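Local structure of fuculose-1-phosphate aldolase (Thermus thermophilus, 2FK5) at residues A83-H88 with E163-E168; L104-L109 with E177-I182; T40-Q45 with A67-V72. The protein is a class II aldolase family protein with the AraD-like fold, related to the N-terminal domain of adducin. One frame throughout, in Å; residues are numbered along the deposited sequence.

Overall arrangement
Interactions 1 and 2 both use helix 162-191, at places whose centres lie 20 Å apart. Interaction 1 is core: the helix packs on strand 85-89 mainly through apolar side chains, with one methyl on the helix backbone. Interaction 2 is also buried, but it holds a loop to the helix with a carboxylate, a hydroxyl and a water, next to a second subunit. Interaction 3 is only partly buried. It joins a loop to the run leading into helix 71-80, and backbone N-H groups and serine hydroxyls there bind a sulfate ion. It touches interaction 1, where H88 CE1 comes within 3.6 Å of E70 OE2, whereas interaction 2 lies 28 Å from it, centre to centre.

Interaction 1: residues A83-H88 with E163-E168; sequences ARALVH and EEALLE
In L166, CG stands anti to the backbone N (chi1 -175°), and a chi2 of 58° then sets CD1 toward V87, which meets it with CG2, the branch anti to its own carbonyl carbon. The two methyls, L166 CD1 and V87 CG2, are 4.0 Å apart, and the side chains cross at about a right angle. This is helix-on-sheet packing in the alpha/beta AraD-like fold: helix 162-191 lies against a face of the mixed sheet, here over strand 85-89. The short segments run in roughly the same direction, with a signed crossing angle of -32° and axes only 7.1 Å apart at their closest.

Such a near approach fits the small residues in the middle. A85 points its CB toward the helix and rests on backbone as well as on side chains: A85 CB is 3.4 Å from A165 C, and the same methyl is 3.5 Å from L166 N. A85 and L166 are also the pair with the nearest CA atoms. R84 directs its CB to the helix as well. Two successive residues on the same side are consistent with the classic beta bulge here, in which R84 and A85 both face G157 on the neighbouring strand. Beyond CB the arginine turns off, bent at chi2, and its charged end leads away from the helix.

The other face of the strand belongs to L86, which packs on H74 and Y78 of helix 71-80. Helix 3-18 covers L166 with F9 and V12, while V87 reaches A169 and M173 further along the long helix; both side chains are buried. At the outer end, the A165 methyl touches two neighbours at once, with A165 CB 3.6 Å from A85 CB and 3.7 Å from R84 CB.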
loop_
_atom_site.group_PDB
_atom_site.type_symbol
_atom_site.label_atom_id
_atom_site.label_comp_id
_atom_site.label_asym_id
_atom_site.label_seq_id
_atom_site.Cartn_x
_atom_site.Cartn_y
_atom_site.Cartn_z
ATOM N N ALA A 83 -4.048 -13.484 -29.558
ATOM C CA ALA A 83 -3.831 -12.956 -28.215
ATOM C C ALA A 83 -2.956 -13.882 -27.394
ATOM O O ALA A 83 -3.106 -15.100 -27.461
ATOM C CB ALA A 83 -5.163 -12.753 -27.516
ATOM N N ARG A 84 -2.037 -13.298 -26.626
ATOM C CA ARG A 84 -1.149 -14.055 -25.746
ATOM C C ARG A 84 -1.544 -13.840 -24.283
ATOM O O ARG A 84 -1.089 -14.550 -23.388
ATOM C CB ARG A 84 0.307 -13.640 -25.967
ATOM C CG ARG A 84 0.872 -14.101 -27.305
ATOM C CD ARG A 84 0.763 -15.615 -27.438
ATOM N NE ARG A 84 1.541 -16.122 -28.562
ATOM C CZ ARG A 84 1.662 -17.410 -28.863
ATOM N NH1 ARG A 84 1.051 -18.328 -28.123
ATOM N NH2 ARG A 84 2.402 -17.781 -29.900
ATOM N N ALA A 85 -2.400 -12.852 -24.046
ATOM C CA ALA A 85 -2.884 -12.569 -22.701
ATOM C C ALA A 85 -4.144 -11.721 -22.808
ATOM O O ALA A 85 -4.323 -10.996 -23.781
ATOM C CB ALA A 85 -1.813 -11.830 -21.891
ATOM N N LEU A 86 -5.018 -11.827 -21.815
ATOM C CA LEU A 86 -6.256 -11.054 -21.818
ATOM C C LEU A 86 -6.588 -10.529 -20.428
ATOM O O LEU A 86 -6.476 -11.254 -19.441
ATOM C CB LEU A 86 -7.417 -11.921 -22.311
ATOM C CG LEU A 86 -8.765 -11.222 -22.551
ATOM C CD1 LEU A 86 -8.614 -10.205 -23.682
ATOM C CD2 LEU A 86 -9.823 -12.254 -22.912
ATOM N N VAL A 87 -6.989 -9.264 -20.352
ATOM C CA VAL A 87 -7.377 -8.675 -19.076
ATOM C C VAL A 87 -8.784 -8.128 -19.214
ATOM O O VAL A 87 -9.065 -7.363 -20.135
ATOM C CB VAL A 87 -6.458 -7.491 -18.649
ATOM C CG1 VAL A 87 -7.092 -6.740 -17.476
ATOM C CG2 VAL A 87 -5.084 -7.999 -18.250
ATOM N N HIS A 88 -9.667 -8.549 -18.316
ATOM C CA HIS A 88 -11.032 -8.057 -18.304
ATOM C C HIS A 88 -11.143 -7.273 -16.995
ATOM O O HIS A 88 -10.903 -7.811 -15.915
ATOM C CB HIS A 88 -12.049 -9.204 -18.311
ATOM C CG HIS A 88 -13.473 -8.739 -18.279
ATOM N ND1 HIS A 88 -14.440 -9.356 -17.516
ATOM C CD2 HIS A 88 -14.086 -7.701 -18.895
ATOM C CE1 HIS A 88 -15.586 -8.714 -17.659
ATOM N NE2 HIS A 88 -15.399 -7.706 -18.489
ATOM N N GLU A 163 4.301 -13.546 -19.183
ATOM C CA GLU A 163 4.298 -12.494 -18.172
ATOM C C GLU A 163 4.334 -11.110 -18.802
ATOM O O GLU A 163 3.716 -10.179 -18.288
ATOM C CB GLU A 163 5.471 -12.643 -17.192
ATOM C CG GLU A 163 6.858 -12.603 -17.804
ATOM C CD GLU A 163 7.309 -13.955 -18.318
ATOM O OE1 GLU A 163 8.482 -14.076 -18.729
ATOM O OE2 GLU A 163 6.490 -14.896 -18.309
ATOM N N GLU A 164 5.052 -10.980 -19.917
ATOM C CA GLU A 164 5.160 -9.703 -20.612
ATOM C C GLU A 164 3.867 -9.372 -21.349
ATOM O O GLU A 164 3.477 -8.204 -21.455
ATOM C CB GLU A 164 6.333 -9.730 -21.594
ATOM C CG GLU A 164 7.668 -10.030 -20.923
ATOM C CD GLU A 164 8.846 -9.906 -21.872
ATOM O OE1 GLU A 164 9.955 -10.348 -21.502
ATOM O OE2 GLU A 164 8.666 -9.362 -22.984
ATOM N N ALA A 165 3.204 -10.403 -21.860
ATOM C CA ALA A 165 1.946 -10.215 -22.567
ATOM C C ALA A 165 0.905 -9.747 -21.564
ATOM O O ALA A 165 0.102 -8.857 -21.857
ATOM C CB ALA A 165 1.501 -11.527 -23.221
ATOM N N LEU A 166 0.921 -10.342 -20.375
ATOM C CA LEU A 166 -0.033 -9.962 -19.340
ATOM C C LEU A 166 0.196 -8.518 -18.883
ATOM O O LEU A 166 -0.757 -7.751 -18.711
ATOM C CB LEU A 166 0.073 -10.914 -18.143
ATOM C CG LEU A 166 -0.964 -10.686 -17.042
ATOM C CD1 LEU A 166 -2.376 -10.813 -17.603
ATOM C CD2 LEU A 166 -0.749 -11.704 -15.940
ATOM N N LEU A 167 1.456 -8.148 -18.677
ATOM C CA LEU A 167 1.775 -6.787 -18.252
ATOM C C LEU A 167 1.407 -5.799 -19.353
ATOM O O LEU A 167 1.017 -4.659 -19.083
ATOM C CB LEU A 167 3.263 -6.672 -17.912
ATOM C CG LEU A 167 3.652 -7.364 -16.602
ATOM C CD1 LEU A 167 5.166 -7.416 -16.467
ATOM C CD2 LEU A 167 3.027 -6.619 -15.431
ATOM N N GLU A 168 1.528 -6.243 -20.596
ATOM C CA GLU A 168 1.177 -5.400 -21.728
ATOM C C GLU A 168 -0.332 -5.164 -21.728
ATOM O O GLU A 168 -0.791 -4.037 -21.916
ATOM C CB GLU A 168 1.596 -6.082 -23.027
ATOM C CG GLU A 168 1.237 -5.325 -24.284
ATOM C CD GLU A 168 1.494 -6.151 -25.531
ATOM O OE1 GLU A 168 1.400 -5.599 -26.643
ATOM O OE2 GLU A 168 1.781 -7.356 -25.397
#

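Interaction 2: residues L104-L109 with E177-I182; sequences LRPLDL and EESAQI
P106 and S179 bring their CA atoms nearest, 5.4 Å apart, where the irregular chain of 104-109 passes alongside helix 162-191. D108 carries the polar part. Its chi1 of 61° puts CG between the backbone N and the carbonyl carbon, and D108 OD1 lies 2.8 Å from S179 OG. The serine has one hydroxyl proton and a second acceptor nearby, T175 O, one turn back. A bridging water ties the backbones together: it accepts from L107 N and donates to D108 OD1 and S179 O, so OD1 is reached by this water as well as by the serine.

Apolar groups flank this network. P106 CB sits 3.6 Å from S179 OG, and the I182 side chain crosses that of D108 at about a right angle, with I182 CD1 3.8 Å from D108 CB. L104 CD1 meets the A180 methyl, A180 CB, at 4.1 Å. V95 and F99 of a second subunit pack on I182 and L107.

The other carboxylate oxygen, D108 OD2, accepts from G111 N. The aspartate is thus the N-cap of helix 109-114, and one side chain both caps that helix and joins it to helix 162-191.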
loop_
_atom_site.group_PDB
_atom_site.type_symbol
_atom_site.label_atom_id
_atom_site.label_comp_id
_atom_site.label_asym_id
_atom_site.label_seq_id
_atom_site.Cartn_x
_atom_site.Cartn_y
_atom_site.Cartn_z
ATOM N N LEU A 104 -14.758 4.611 -28.457
ATOM C CA LEU A 104 -14.061 5.602 -27.652
ATOM C C LEU A 104 -12.765 5.975 -28.357
ATOM O O LEU A 104 -11.927 5.115 -28.613
ATOM C CB LEU A 104 -13.797 5.040 -26.250
ATOM C CG LEU A 104 -13.273 6.018 -25.200
ATOM C CD1 LEU A 104 -13.577 5.491 -23.801
ATOM C CD2 LEU A 104 -11.784 6.229 -25.416
ATOM N N ARG A 105 -12.611 7.254 -28.685
ATOM C CA ARG A 105 -11.405 7.718 -29.372
ATOM C C ARG A 105 -10.609 8.629 -28.445
ATOM O O ARG A 105 -10.994 9.774 -28.195
ATOM C CB ARG A 105 -11.777 8.464 -30.664
ATOM C CG ARG A 105 -12.497 7.585 -31.682
ATOM C CD ARG A 105 -12.942 8.355 -32.927
ATOM N N PRO A 106 -9.477 8.133 -27.926
ATOM C CA PRO A 106 -8.646 8.929 -27.018
ATOM C C PRO A 106 -8.182 10.263 -27.579
ATOM O O PRO A 106 -7.928 10.389 -28.771
ATOM C CB PRO A 106 -7.461 8.011 -26.737
ATOM C CG PRO A 106 -8.033 6.633 -26.908
ATOM C CD PRO A 106 -8.885 6.803 -28.143
ATOM N N LEU A 107 -8.059 11.249 -26.700
ATOM C CA LEU A 107 -7.573 12.575 -27.075
ATOM C C LEU A 107 -6.076 12.659 -26.792
ATOM O O LEU A 107 -5.357 13.440 -27.418
ATOM C CB LEU A 107 -8.270 13.654 -26.246
ATOM C CG LEU A 107 -9.757 13.932 -26.468
ATOM C CD1 LEU A 107 -10.237 14.901 -25.406
ATOM C CD2 LEU A 107 -9.975 14.514 -27.860
ATOM N N ASP A 108 -5.613 11.854 -25.837
ATOM C CA ASP A 108 -4.204 11.873 -25.438
ATOM C C ASP A 108 -3.311 10.990 -26.293
ATOM O O ASP A 108 -3.747 9.965 -26.803
ATOM C CB ASP A 108 -4.071 11.457 -23.974
ATOM C CG ASP A 108 -4.582 10.048 -23.722
ATOM O OD1 ASP A 108 -5.791 9.806 -23.919
ATOM O OD2 ASP A 108 -3.773 9.186 -23.327
ATOM N N LEU A 109 -2.048 11.387 -26.430
ATOM C CA LEU A 109 -1.102 10.635 -27.250
ATOM C C LEU A 109 -0.956 9.168 -26.873
ATOM O O LEU A 109 -0.979 8.301 -27.745
ATOM C CB LEU A 109 0.277 11.293 -27.219
ATOM C CG LEU A 109 1.291 10.689 -28.200
ATOM C CD2 LEU A 109 2.655 11.334 -27.980
ATOM N N GLU A 177 -8.620 3.445 -19.155
ATOM C CA GLU A 177 -9.356 4.233 -18.160
ATOM C C GLU A 177 -8.795 5.648 -18.057
ATOM O O GLU A 177 -9.548 6.596 -17.873
ATOM C CB GLU A 177 -9.361 3.546 -16.787
ATOM C CG GLU A 177 -10.029 4.372 -15.654
ATOM C CD GLU A 177 -11.557 4.555 -15.795
ATOM O OE1 GLU A 177 -12.187 5.052 -14.837
ATOM O OE2 GLU A 177 -12.135 4.217 -16.847
ATOM N N GLU A 178 -7.477 5.799 -18.194
ATOM C CA GLU A 178 -6.871 7.132 -18.155
ATOM C C GLU A 178 -7.389 7.970 -19.339
ATOM O O GLU A 178 -7.711 9.145 -19.182
ATOM C CB GLU A 178 -5.343 7.028 -18.213
ATOM C CG GLU A 178 -4.769 6.169 -17.096
ATOM C CD GLU A 178 -3.267 5.993 -17.192
ATOM O OE1 GLU A 178 -2.748 5.882 -18.323
ATOM O OE2 GLU A 178 -2.609 5.948 -16.132
ATOM N N SER A 179 -7.480 7.357 -20.516
ATOM C CA SER A 179 -7.992 8.054 -21.691
ATOM C C SER A 179 -9.467 8.428 -21.498
ATOM O O SER A 179 -9.894 9.508 -21.906
ATOM C CB SER A 179 -7.819 7.189 -22.950
ATOM O OG SER A 179 -6.457 7.181 -23.387
ATOM N N ALA A 180 -10.240 7.540 -20.877
ATOM C CA ALA A 180 -11.664 7.802 -20.620
ATOM C C ALA A 180 -11.818 8.969 -19.637
ATOM O O ALA A 180 -12.660 9.850 -19.826
ATOM C CB ALA A 180 -12.330 6.554 -20.057
ATOM N N GLN A 181 -11.009 8.965 -18.583
ATOM C CA GLN A 181 -11.048 10.047 -17.600
ATOM C C GLN A 181 -10.658 11.365 -18.263
ATOM O O GLN A 181 -11.297 12.381 -18.038
ATOM C CB GLN A 181 -10.108 9.739 -16.427
ATOM C CG GLN A 181 -10.551 8.489 -15.654
ATOM C CD GLN A 181 -9.725 8.225 -14.414
ATOM O OE1 GLN A 181 -8.618 8.727 -14.279
ATOM N NE2 GLN A 181 -10.261 7.415 -13.505
ATOM N N ILE A 182 -9.607 11.350 -19.076
ATOM C CA ILE A 182 -9.196 12.572 -19.768
ATOM C C ILE A 182 -10.342 13.089 -20.643
ATOM O O ILE A 182 -10.607 14.299 -20.689
ATOM C CB ILE A 182 -7.922 12.327 -20.613
ATOM C CG1 ILE A 182 -6.721 12.164 -19.676
ATOM C CG2 ILE A 182 -7.680 13.492 -21.582
ATOM C CD1 ILE A 182 -5.422 11.801 -20.401
HETATM O O HOH W 1 -8.483 10.705 -23.958
#

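Interaction 3: residues T40-Q45 with A67-V72; sequences TKSGVQ and ASVESV. With SO4 (sulfate ion), chain C.
S68 lies against T40 at the tight end of this contact, where two loops form an anion site built on a single beta bridge and an ST turn. K41 and A67 are bridged with CA atoms 4.4 Å apart. Beside them S68 N gives T40 O a weak hydrogen bond of 3.2 Å, bent to 129° at the hydrogen, while the S68 methylene rests against the same carbonyl oxygen. S68 is buried, backed by I39 and N28.

Its hydroxyl is placed anti to the backbone N (chi1 162°) and works twice. S68 OG accepts from E70 N at 3.1 Å, which closes the ST turn, and donates to sulfate O1 at 2.8 Å. S71, at the start of helix 71-80, binds S68 O with both its backbone N and its hydroxyl, which holds the type I turn from S68 to S71.

The other side is looser and closer to solvent. K41 starts away from the facing loop and sends NZ to E52 O. G43 is exposed at the third position of a type II turn running from K41 to V44, where its positive phi suits glycine, and the turn presents G43 N to sulfate O3 at 3.0 Å. V69, also exposed, touches S42 from the other loop, with V69 CG2 3.4 Å from S42 OG.

The sulfate probably came from the crystallisation liquor, yet K46 NZ and N28 ND2 bind it too, and an anion site of this kind, made of backbone N-H groups and hydroxyls, is consistent with those of AraD-like relatives. Sulfate O2 is gripped from both loops: S42 OG donates to it at 3.0 Å, and V69 N reaches the same O2 at 2.9 Å with an almost linear N-H...O angle of 178°.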
loop_
_atom_site.group_PDB
_atom_site.type_symbol
_atom_site.label_atom_id
_atom_site.label_comp_id
_atom_site.label_asym_id
_atom_site.label_seq_id
_atom_site.Cartn_x
_atom_site.Cartn_y
_atom_site.Cartn_z
ATOM N N THR A 40 -7.645 -16.778 -13.838
ATOM C CA THR A 40 -8.033 -16.647 -12.445
ATOM C C THR A 40 -9.338 -17.401 -12.191
ATOM O O THR A 40 -10.222 -17.450 -13.055
ATOM C CB THR A 40 -8.250 -15.161 -12.064
ATOM O OG1 THR A 40 -9.139 -14.555 -13.010
ATOM C CG2 THR A 40 -6.919 -14.408 -12.062
ATOM N N LYS A 41 -9.459 -17.993 -11.007
ATOM C CA LYS A 41 -10.669 -18.733 -10.658
ATOM C C LYS A 41 -11.832 -17.801 -10.354
ATOM O O LYS A 41 -11.651 -16.605 -10.141
ATOM C CB LYS A 41 -10.428 -19.629 -9.440
ATOM C CG LYS A 41 -9.499 -20.799 -9.685
ATOM C CD LYS A 41 -9.365 -21.641 -8.420
ATOM C CE LYS A 41 -8.414 -22.801 -8.635
ATOM N NZ LYS A 41 -8.225 -23.582 -7.384
ATOM N N SER A 42 -13.032 -18.366 -10.324
ATOM C CA SER A 42 -14.230 -17.595 -10.045
ATOM C C SER A 42 -14.284 -17.197 -8.572
ATOM O O SER A 42 -13.836 -17.944 -7.703
ATOM C CB SER A 42 -15.470 -18.421 -10.399
ATOM O OG SER A 42 -16.645 -17.632 -10.341
ATOM N N GLY A 43 -14.811 -16.006 -8.306
ATOM C CA GLY A 43 -14.972 -15.527 -6.942
ATOM C C GLY A 43 -13.769 -15.264 -6.054
ATOM O O GLY A 43 -13.933 -15.094 -4.846
ATOM N N VAL A 44 -12.566 -15.229 -6.615
ATOM C CA VAL A 44 -11.391 -14.959 -5.798
ATOM C C VAL A 44 -11.123 -13.453 -5.770
ATOM O O VAL A 44 -11.590 -12.714 -6.640
ATOM C CB VAL A 44 -10.128 -15.687 -6.339
ATOM C CG1 VAL A 44 -10.358 -17.195 -6.356
ATOM C CG2 VAL A 44 -9.781 -15.178 -7.733
ATOM N N GLN A 45 -10.395 -13.006 -4.754
ATOM C CA GLN A 45 -10.035 -11.598 -4.615
ATOM C C GLN A 45 -8.779 -11.422 -5.471
ATOM O O GLN A 45 -7.687 -11.821 -5.070
ATOM C CG GLN A 45 -10.836 -11.589 -2.160
ATOM C CD GLN A 45 -12.058 -10.696 -2.318
ATOM O OE1 GLN A 45 -11.970 -9.472 -2.201
ATOM N NE2 GLN A 45 -13.209 -11.307 -2.583
ATOM N N ALA A 67 -13.399 -22.301 -12.725
ATOM C CA ALA A 67 -12.761 -21.304 -13.580
ATOM C C ALA A 67 -13.614 -20.044 -13.669
ATOM O O ALA A 67 -14.830 -20.100 -13.485
ATOM C CB ALA A 67 -12.526 -21.876 -14.968
ATOM N N SER A 68 -12.969 -18.912 -13.942
ATOM C CA SER A 68 -13.660 -17.632 -14.074
ATOM C C SER A 68 -14.927 -17.802 -14.900
ATOM O O SER A 68 -14.935 -18.536 -15.882
ATOM C CB SER A 68 -12.752 -16.611 -14.764
ATOM O OG SER A 68 -13.516 -15.526 -15.263
ATOM N N VAL A 69 -15.992 -17.113 -14.508
ATOM C CA VAL A 69 -17.258 -17.197 -15.225
ATOM C C VAL A 69 -17.131 -16.669 -16.659
ATOM O O VAL A 69 -17.967 -16.966 -17.507
ATOM C CB VAL A 69 -18.359 -16.404 -14.482
ATOM C CG1 VAL A 69 -19.675 -16.518 -15.218
ATOM C CG2 VAL A 69 -18.510 -16.938 -13.064
ATOM N N GLU A 70 -16.078 -15.895 -16.923
ATOM C CA GLU A 70 -15.845 -15.333 -18.252
ATOM C C GLU A 70 -14.903 -16.199 -19.078
ATOM O O GLU A 70 -14.467 -15.799 -20.153
ATOM C CB GLU A 70 -15.240 -13.927 -18.136
ATOM C CG GLU A 70 -16.050 -12.970 -17.287
ATOM C CD GLU A 70 -17.389 -12.645 -17.904
ATOM O OE1 GLU A 70 -17.931 -13.507 -18.625
ATOM O OE2 GLU A 70 -17.902 -11.533 -17.660
ATOM N N SER A 71 -14.586 -17.387 -18.580
ATOM C CA SER A 71 -13.665 -18.255 -19.292
ATOM C C SER A 71 -14.094 -18.528 -20.725
ATOM O O SER A 71 -13.248 -18.686 -21.594
ATOM C CB SER A 71 -13.478 -19.572 -18.537
ATOM O OG SER A 71 -12.762 -19.355 -17.335
ATOM N N VAL A 72 -15.399 -18.560 -20.980
ATOM C CA VAL A 72 -15.892 -18.811 -22.336
ATOM C C VAL A 72 -15.411 -17.716 -23.277
ATOM O O VAL A 72 -15.080 -17.967 -24.435
ATOM C CB VAL A 72 -17.438 -18.817 -22.412
ATOM C CG1 VAL A 72 -17.896 -19.825 -23.454
HETATM S S SO4 C . -15.096 -14.118 -11.940
HETATM O O1 SO4 C . -13.920 -14.111 -12.911
HETATM O O2 SO4 C . -15.844 -15.431 -12.152
HETATM O O3 SO4 C . -14.566 -14.155 -10.628
HETATM O O4 SO4 C . -15.970 -13.108 -12.424
#